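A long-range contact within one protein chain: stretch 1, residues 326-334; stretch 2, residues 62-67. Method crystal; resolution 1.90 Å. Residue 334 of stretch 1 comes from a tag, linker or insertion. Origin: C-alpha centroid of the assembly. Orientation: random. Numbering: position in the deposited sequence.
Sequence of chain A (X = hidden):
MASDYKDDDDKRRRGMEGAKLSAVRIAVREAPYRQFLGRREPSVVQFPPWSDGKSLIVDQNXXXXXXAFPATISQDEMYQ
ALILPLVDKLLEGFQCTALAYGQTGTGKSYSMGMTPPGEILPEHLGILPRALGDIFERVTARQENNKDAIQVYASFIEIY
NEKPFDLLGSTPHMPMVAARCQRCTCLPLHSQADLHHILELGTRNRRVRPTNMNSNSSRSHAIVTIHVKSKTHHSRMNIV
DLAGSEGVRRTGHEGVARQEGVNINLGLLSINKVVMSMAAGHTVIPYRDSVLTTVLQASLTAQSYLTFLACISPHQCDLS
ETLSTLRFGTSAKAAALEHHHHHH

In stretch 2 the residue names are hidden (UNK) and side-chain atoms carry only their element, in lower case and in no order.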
ATOM      1  N   LEU A 326      -1.961  13.357   8.804  1.00 12.43           N
ATOM      2  CA  LEU A 326      -3.109  13.921   8.104  1.00 14.83           C
ATOM      3  C   LEU A 326      -2.690  15.055   7.161  1.00 16.15           C
ATOM      4  O   LEU A 326      -3.230  15.170   6.057  1.00 17.69           O
ATOM      5  CB  LEU A 326      -4.169  14.392   9.117  1.00 12.65           C
ATOM      6  CG  LEU A 326      -4.753  13.237   9.941  1.00 15.87           C
ATOM      7  CD1 LEU A 326      -5.550  13.758  11.120  1.00 14.32           C
ATOM      8  CD2 LEU A 326      -5.625  12.365   9.043  1.00 16.24           C
ATOM      9  N   ARG A 327      -1.730  15.880   7.577  1.00 16.10           N
ATOM     10  CA  ARG A 327      -1.278  16.972   6.718  1.00 17.05           C
ATOM     11  C   ARG A 327      -0.666  16.389   5.441  1.00 18.11           C
ATOM     12  O   ARG A 327      -0.864  16.920   4.349  1.00 18.28           O
ATOM     13  CB  ARG A 327      -0.272  17.870   7.462  1.00 18.60           C
ATOM     14  CG  ARG A 327      -0.944  18.789   8.491  1.00 20.33           C
ATOM     15  CD  ARG A 327       0.071  19.550   9.328  1.00 22.14           C
ATOM     16  NE  ARG A 327       0.956  20.363   8.503  1.00 25.09           N
ATOM     17  CZ  ARG A 327       0.664  21.578   8.053  1.00 28.02           C
ATOM     18  NH1 ARG A 327      -0.496  22.145   8.351  1.00 29.61           N
ATOM     19  NH2 ARG A 327       1.535  22.220   7.290  1.00 30.83           N
ATOM     20  N   PHE A 328       0.057  15.281   5.568  1.00 17.07           N
ATOM     21  CA  PHE A 328       0.635  14.673   4.378  1.00 16.84           C
ATOM     22  C   PHE A 328      -0.483  14.216   3.440  1.00 18.19           C
ATOM     23  O   PHE A 328      -0.365  14.342   2.217  1.00 17.58           O
ATOM     24  CB  PHE A 328       1.527  13.479   4.733  1.00 19.49           C
ATOM     25  CG  PHE A 328       2.041  12.749   3.528  1.00 20.61           C
ATOM     26  CD1 PHE A 328       3.147  13.220   2.819  1.00 19.59           C
ATOM     27  CD2 PHE A 328       1.355  11.642   3.043  1.00 20.16           C
ATOM     28  CE1 PHE A 328       3.545  12.599   1.642  1.00 19.91           C
ATOM     29  CE2 PHE A 328       1.743  11.019   1.876  1.00 19.98           C
ATOM     30  CZ  PHE A 328       2.843  11.498   1.168  1.00 18.95           C
ATOM     31  N   GLY A 329      -1.565  13.686   4.014  1.00 17.32           N
ATOM     32  CA  GLY A 329      -2.690  13.227   3.212  1.00 20.16           C
ATOM     33  C   GLY A 329      -3.265  14.364   2.387  1.00 22.97           C
ATOM     34  O   GLY A 329      -3.620  14.193   1.222  1.00 23.06           O
ATOM     35  N   THR A 330      -3.349  15.536   3.002  1.00 23.73           N
ATOM     36  CA  THR A 330      -3.868  16.710   2.329  1.00 26.46           C
ATOM     37  C   THR A 330      -2.959  17.074   1.156  1.00 27.58           C
ATOM     38  O   THR A 330      -3.438  17.405   0.072  1.00 30.23           O
ATOM     39  CB  THR A 330      -3.952  17.894   3.309  1.00 26.41           C
ATOM     40  OG1 THR A 330      -4.796  17.533   4.407  1.00 28.70           O
ATOM     41  CG2 THR A 330      -4.526  19.123   2.620  1.00 28.56           C
ATOM     42  N   SER A 331      -1.647  16.996   1.368  1.00 28.61           N
ATOM     43  CA  SER A 331      -0.691  17.321   0.311  1.00 31.73           C
ATOM     44  C   SER A 331      -0.784  16.335  -0.852  1.00 32.57           C
ATOM     45  O   SER A 331      -0.810  16.733  -2.014  1.00 32.59           O
ATOM     46  CB  SER A 331       0.732  17.323   0.856  1.00 30.44           C
ATOM     47  OG  SER A 331       0.912  18.356   1.806  1.00 34.19           O
ATOM     48  N   ALA A 332      -0.824  15.045  -0.535  1.00 32.40           N
ATOM     49  CA  ALA A 332      -0.926  14.024  -1.568  1.00 33.38           C
ATOM     50  C   ALA A 332      -2.253  14.227  -2.289  1.00 35.11           C
ATOM     51  O   ALA A 332      -2.379  13.947  -3.480  1.00 34.44           O
ATOM     52  CB  ALA A 332      -0.877  12.638  -0.944  1.00 32.71           C
ATOM     53  N   LYS A 333      -3.242  14.719  -1.552  1.00 38.43           N
ATOM     54  CA  LYS A 333      -4.570  14.956  -2.102  1.00 42.80           C
ATOM     55  C   LYS A 333      -4.543  16.038  -3.177  1.00 45.53           C
ATOM     56  O   LYS A 333      -5.263  15.952  -4.173  1.00 45.75           O
ATOM     57  CB  LYS A 333      -5.520  15.374  -0.981  1.00 44.50           C
ATOM     58  CG  LYS A 333      -6.977  15.453  -1.378  1.00 46.83           C
ATOM     59  CD  LYS A 333      -7.518  14.074  -1.712  1.00 50.02           C
ATOM     60  CE  LYS A 333      -7.658  13.204  -0.496  1.00 52.15           C
ATOM     61  NZ  LYS A 333      -8.259  11.890  -0.854  1.00 53.50           N
ATOM     62  N   ALA A 334      -3.718  17.060  -2.962  1.00 47.45           N
ATOM     63  CA  ALA A 334      -3.592  18.170  -3.902  1.00 50.54           C
ATOM     64  C   ALA A 334      -2.742  17.752  -5.093  1.00 52.92           C
ATOM     65  O   ALA A 334      -2.983  18.177  -6.223  1.00 53.74           O
ATOM     66  CB  ALA A 334      -2.958  19.375  -3.210  1.00 49.47           C
ATOM     67  N   UNK A  62      -9.819  20.715   9.927  1.00 23.38           N
ATOM     68  CA  UNK A  62     -10.729  19.888   9.154  1.00 23.67           C
ATOM     69  C   UNK A  62     -10.002  19.233   7.980  1.00 22.70           C
ATOM     70  O   UNK A  62      -9.338  19.899   7.193  1.00 23.51           O
ATOM     71  c   UNK A  62     -14.375  20.854   8.299  1.00 36.00           C
ATOM     72  c   UNK A  62     -13.133  19.974   8.279  1.00 33.50           C
ATOM     73  o   UNK A  62     -14.888  21.187   7.214  1.00 38.46           O
ATOM     74  c   UNK A  62     -11.892  20.748   8.671  1.00 28.32           C
ATOM     75  o   UNK A  62     -14.823  21.220   9.403  1.00 38.82           O
ATOM     76  N   UNK A  63     -10.125  17.917   7.876  1.00 19.89           N
ATOM     77  CA  UNK A  63      -9.474  17.162   6.812  1.00 19.28           C
ATOM     78  C   UNK A  63     -10.496  16.477   5.915  1.00 19.44           C
ATOM     79  O   UNK A  63     -11.480  15.904   6.400  1.00 19.40           O
ATOM     80  c   UNK A  63      -8.547  16.117   7.431  1.00 18.96           C
ATOM     81  c   UNK A  63      -5.192  17.732   8.125  1.00 20.37           C
ATOM     82  c   UNK A  63      -7.414  16.861   9.533  1.00 18.02           C
ATOM     83  c   UNK A  63      -5.233  17.876   9.504  1.00 17.54           C
ATOM     84  c   UNK A  63      -6.264  17.149   7.458  1.00 19.38           C
ATOM     85  c   UNK A  63      -7.383  16.712   8.156  1.00 18.90           C
ATOM     86  c   UNK A  63      -6.348  17.442  10.210  1.00 18.52           C
ATOM     87  N   UNK A  64     -10.255  16.538   4.608  1.00 19.09           N
ATOM     88  CA  UNK A  64     -11.156  15.921   3.639  1.00 20.70           C
ATOM     89  C   UNK A  64     -10.418  15.002   2.691  1.00 18.89           C
ATOM     90  O   UNK A  64      -9.545  15.438   1.949  1.00 19.26           O
ATOM     91  n   UNK A  64     -14.081  19.115   4.811  1.00 32.09           N
ATOM     92  c   UNK A  64     -11.873  16.982   2.808  1.00 24.24           C
ATOM     93  c   UNK A  64     -12.629  17.974   3.625  1.00 27.29           C
ATOM     94  c   UNK A  64     -13.900  17.960   4.089  1.00 31.05           C
ATOM     95  c   UNK A  64     -12.960  19.814   4.788  1.00 30.12           C
ATOM     96  n   UNK A  64     -12.067  19.147   4.078  1.00 32.04           N
ATOM     97  N   UNK A  65     -10.788  13.732   2.700  1.00 17.29           N
ATOM     98  CA  UNK A  65     -10.156  12.772   1.812  1.00 19.82           C
ATOM     99  C   UNK A  65     -11.212  12.000   1.036  1.00 18.62           C
ATOM    100  O   UNK A  65     -12.334  12.470   0.880  1.00 19.73           O
ATOM    101  c   UNK A  65      -8.288  12.536   3.473  1.00 26.80           C
ATOM    102  c   UNK A  65      -9.296  11.827   2.628  1.00 22.51           C
ATOM    103  c   UNK A  65      -6.451  13.935   5.036  1.00 29.94           C
ATOM    104  c   UNK A  65      -7.391  13.112   5.639  1.00 32.07           C
ATOM    105  c   UNK A  65      -6.423  14.061   3.659  1.00 31.68           C
ATOM    106  c   UNK A  65      -8.308  12.414   4.854  1.00 29.71           C
ATOM    107  c   UNK A  65      -7.340  13.362   2.885  1.00 30.31           C
ATOM    108  N   UNK A  66     -10.855  10.822   0.544  1.00 17.58           N
ATOM    109  CA  UNK A  66     -11.806  10.017  -0.213  1.00 17.64           C
ATOM    110  C   UNK A  66     -12.530   9.029   0.680  1.00 18.28           C
ATOM    111  O   UNK A  66     -13.615   8.557   0.341  1.00 19.82           O
ATOM    112  c   UNK A  66     -10.471  10.174  -2.341  1.00 21.62           C
ATOM    113  c   UNK A  66     -11.092   9.251  -1.317  1.00 18.92           C
ATOM    114  o   UNK A  66      -9.226  10.215  -2.427  1.00 19.00           O
ATOM    115  o   UNK A  66     -11.227  10.873  -3.046  1.00 24.73           O
ATOM    116  N   UNK A  67     -11.916   8.715   1.818  1.00 17.58           N
ATOM    117  CA  UNK A  67     -12.477   7.767   2.775  1.00 20.16           C
ATOM    118  C   UNK A  67     -12.002   8.119   4.174  1.00 19.46           C
ATOM    119  O   UNK A  67     -10.830   8.412   4.370  1.00 20.14           O
ATOM    120  n   UNK A  67     -13.688   5.472   0.800  1.00 24.10           N
ATOM    121  n   UNK A  67     -12.535   5.194  -0.985  1.00 24.42           N
ATOM    122  c   UNK A  67     -12.397   5.844   1.108  1.00 23.90           C
ATOM    123  c   UNK A  67     -11.674   5.667  -0.024  1.00 24.99           C
ATOM    124  c   UNK A  67     -13.744   5.086  -0.463  1.00 26.11           C
ATOM    125  c   UNK A  67     -12.004   6.341   2.464  1.00 22.42           C
TER
HETATM  126  O   HOH W   1      -7.871  18.073   3.798  1.00 27.75           O

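Position 62 carries three side-chain carbons in an unbranched chain, the third bearing two oxygens. This is a carboxylate at the end of two methylenes, and the residue is Glu-62. It lies on the strand but makes no contact with the helix of stretch 1.

At position 63 one carbon leads into a six-membered ring made entirely of carbon, with no atom beyond it, and the ring meets Leu-326 and Thr-330; this identifies Phe-63. Its CA-to-CB bond points toward the helix, and the ring is buried there. Leu-326 CB sits over one face, 3.6 Å from the ring centroid of Phe-63 and 11° off the ring normal, a CH-pi contact. Thr-330 approaches the ring edge instead, with OG1 3.4 Å from Phe-63 CD1.

Position 64 has one carbon followed by a five-membered ring of three carbons and two nitrogens; its backbone O touches Lys-333, while the ring leads away from the helix. The ring is the imidazole of His-64, and its NE2 makes a weak hydrogen bond to Glu-62 OE2 at 3.3 Å. A water bridges the stretches: its O accepts from His-64 N at 2.9 Å and is hydrogen-bonded to Thr-330 OG1 at 3.2 Å; His-64 O also lies 3.8 Å from Lys-333 CE.

Position 65 again shows one carbon and an all-carbon six-membered ring, which lies against Leu-326, Gly-329, Thr-330 and Lys-333, hence Phe-65. Although its CA-to-CB bond points sideways, the ring comes nearer the helix, where Gly-329 C lies 3.4 Å from Phe-65 CE1. The absence of a side chain at Gly-329 matters here, because an ideally placed CB would fall only 3.0 Å from Phe-65 CE1. Around the ring edge lie Leu-326 O, 3.6 Å from Phe-65 CZ, and Lys-333 CE, 3.4 Å from Phe-65 CD1.

Position 66 has two carbons, the second carrying two oxygens, one of which meets Lys-333 NZ; this short carboxylate is Asp-66. Its end comes nearer the helix, and Asp-66 OD1 forms a salt bridge with Lys-333 NZ at 2.5 Å.

Position 67 repeats the pattern of one carbon and a five-membered ring with two nitrogens, so it is His-67; it does not touch stretch 1.

The contact therefore joins aromatic packing to a charged pair. No direct hydrogen bond crosses between the stretches, and the axes of the helix and strand 62-64 approach to 8.8 Å at 43°. Leu-326 meets both rings, with its CD2 3.9 Å from Phe-65 CE2, while Gly-329 allows the second ring close to the helix backbone. One turn beyond, Lys-333 runs its aliphatic chain past the edge of Phe-65 to reach Asp-66, so a single side chain contributes to both the packing and the salt bridge.

Stretch 2 (62-67) EFHFDH
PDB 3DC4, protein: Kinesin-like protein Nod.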